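Long-range contact in a cystathionine beta-synthase domain protein fused to a Zn-ribbon-like domain (Pyrococcus furiosus, PDB 3GHD), which is of unknown detailed function but probably binds a nucleotide ligand through its CBS domain and a metal ion through its Zn-ribbon-like domain: residues A2-P7 with V27-D32. Sequence-based numbering, arbitrary orientation.
Sequences AIVVQP and VVMEGD
The Pro7 ring and the Glu30 side chain cross at about a right angle, with ring atom Pro7 CG 3.5 Å from carboxylate oxygen Glu30 OE2. The bend at chi2 of Glu30 (71°) brings its tip back to the proline. Around the same ring, Pro7 CD sits tightly against Met29 O at 3.2 Å, and Val28 CG1, anti to its own backbone N, reaches Pro7 CA at 3.5 Å. An alanine in place of Pro7 would remove CG and CD, and would probably loosen the packing against the Glu30 carboxylate and the Met29 carbonyl.

Upstream of this corner, strands 2-5 and 25-30 illustrate parallel beta pairing. Val5 is gripped from both ends: its N donates to Val27 O (2.9 Å), while its O receives Met29 N in an almost straight bond (178° at the hydrogen) nearly along the C=O axis. Val27 N closes the ladder on Ile3 O at 2.9 Å, with the donor lying above the carbonyl plane. One sheet face carries Val4 and Val27; over it, Val4 CG1 lies 3.7 Å from SE of selenomethionine Met29, whose extended chain crosses obliquely. On the opposite face Val5 CG2, in the crowded position between backbone N and carbonyl carbon, meets Val28 CG2 at 3.9 Å.

Together with helix 11-20, the pair forms a beta-alpha-beta unit of the CBS domain, the part of the longer protein present in this chain. Strand 2-5 is outermost within the chain, whereas 25-30 continues the sheet through backbone hydrogen bonds between Val28 and both Leu35 and Gly36 of antiparallel strand 33-39.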
loop_
_atom_site.group_PDB
_atom_site.type_symbol
_atom_site.label_atom_id
_atom_site.label_comp_id
_atom_site.label_asym_id
_atom_site.label_seq_id
_atom_site.Cartn_x
_atom_site.Cartn_y
_atom_site.Cartn_z
ATOM N N ALA A 2 4.152 -7.446 17.779
ATOM C CA ALA A 2 3.106 -8.437 18.062
ATOM C C ALA A 2 1.863 -7.839 18.706
ATOM O O ALA A 2 1.906 -6.845 19.418
ATOM C CB ALA A 2 3.639 -9.539 18.955
ATOM N N ILE A 3 0.739 -8.471 18.447
ATOM C CA ILE A 3 -0.497 -8.174 19.150
ATOM C C ILE A 3 -1.033 -9.505 19.711
ATOM O O ILE A 3 -0.971 -10.525 19.043
ATOM C CB ILE A 3 -1.550 -7.613 18.201
ATOM C CG1 ILE A 3 -1.101 -6.310 17.498
ATOM C CG2 ILE A 3 -2.868 -7.353 18.947
ATOM C CD1 ILE A 3 -1.252 -5.064 18.359
ATOM N N VAL A 4 -1.570 -9.471 20.929
ATOM C CA VAL A 4 -2.122 -10.672 21.577
ATOM C C VAL A 4 -3.566 -10.879 21.144
ATOM O O VAL A 4 -4.348 -9.928 21.152
ATOM C CB VAL A 4 -2.021 -10.553 23.080
ATOM C CG1 VAL A 4 -2.566 -11.836 23.774
ATOM C CG2 VAL A 4 -0.533 -10.277 23.476
ATOM N N VAL A 5 -3.885 -12.113 20.745
ATOM C CA VAL A 5 -5.248 -12.547 20.385
ATOM C C VAL A 5 -5.632 -13.808 21.141
ATOM O O VAL A 5 -4.810 -14.398 21.823
ATOM C CB VAL A 5 -5.403 -12.843 18.889
ATOM C CG1 VAL A 5 -5.117 -11.599 18.044
ATOM C CG2 VAL A 5 -4.519 -14.045 18.438
ATOM N N GLN A 6 -6.887 -14.217 20.990
ATOM C CA GLN A 6 -7.413 -15.429 21.625
ATOM C C GLN A 6 -7.467 -16.602 20.629
ATOM O O GLN A 6 -7.682 -16.403 19.437
ATOM C CB GLN A 6 -8.813 -15.140 22.148
ATOM C CG GLN A 6 -8.884 -14.046 23.218
ATOM C CD GLN A 6 -10.241 -13.356 23.255
ATOM O OE1 GLN A 6 -11.024 -13.556 24.189
ATOM N NE2 GLN A 6 -10.536 -12.558 22.214
ATOM N N PRO A 7 -7.314 -17.844 21.127
ATOM C CA PRO A 7 -7.296 -19.014 20.238
ATOM C C PRO A 7 -8.489 -19.113 19.299
ATOM O O PRO A 7 -8.353 -19.584 18.172
ATOM C CB PRO A 7 -7.318 -20.197 21.212
ATOM C CG PRO A 7 -7.718 -19.640 22.514
ATOM C CD PRO A 7 -7.188 -18.245 22.536
ATOM N N VAL A 27 0.105 -13.173 18.733
ATOM C CA VAL A 27 0.505 -14.082 19.803
ATOM C C VAL A 27 -0.774 -14.601 20.434
ATOM O O VAL A 27 -1.586 -13.830 20.943
ATOM C CB VAL A 27 1.411 -13.422 20.837
ATOM C CG1 VAL A 27 1.670 -14.364 21.996
ATOM C CG2 VAL A 27 2.741 -12.983 20.174
ATOM N N VAL A 28 -0.975 -15.899 20.303
ATOM C CA VAL A 28 -2.194 -16.567 20.752
ATOM C C VAL A 28 -2.071 -16.945 22.229
ATOM O O VAL A 28 -1.207 -17.767 22.609
ATOM C CB VAL A 28 -2.514 -17.816 19.873
ATOM C CG1 VAL A 28 -3.797 -18.491 20.330
ATOM C CG2 VAL A 28 -2.589 -17.391 18.356
HETATM N N MSE A 29 -2.923 -16.320 23.048
HETATM C CA MSE A 29 -2.965 -16.563 24.496
HETATM C C MSE A 29 -4.313 -17.075 24.961
HETATM O O MSE A 29 -5.365 -16.548 24.584
HETATM C CB MSE A 29 -2.658 -15.274 25.271
HETATM C CG MSE A 29 -1.203 -14.908 25.330
HETATM SE SE MSE A 29 -0.935 -13.455 26.647
HETATM C CE MSE A 29 1.001 -13.138 26.481
ATOM N N GLU A 30 -4.252 -18.106 25.805
ATOM C CA GLU A 30 -5.399 -18.681 26.478
ATOM C C GLU A 30 -5.190 -18.301 27.931
ATOM O O GLU A 30 -4.287 -18.811 28.602
ATOM C CB GLU A 30 -5.389 -20.196 26.305
ATOM C CG GLU A 30 -6.602 -20.924 26.894
ATOM C CD GLU A 30 -7.862 -20.681 26.096
ATOM O OE1 GLU A 30 -8.475 -19.588 26.244
ATOM O OE2 GLU A 30 -8.225 -21.593 25.314
ATOM N N GLY A 31 -5.985 -17.346 28.390
ATOM C CA GLY A 31 -5.785 -16.745 29.707
ATOM C C GLY A 31 -4.362 -16.221 29.824
ATOM O O GLY A 31 -3.967 -15.316 29.103
ATOM N N ASP A 32 -3.611 -16.856 30.716
ATOM C CA ASP A 32 -2.233 -16.522 31.066
ATOM C C ASP A 32 -1.177 -17.187 30.193
ATOM O O ASP A 32 -0.013 -16.779 30.250
ATOM C CB ASP A 32 -1.954 -16.987 32.515
ATOM C CG ASP A 32 -1.950 -15.856 33.518
ATOM O OD1 ASP A 32 -2.308 -14.696 33.167
ATOM O OD2 ASP A 32 -1.579 -16.148 34.684
#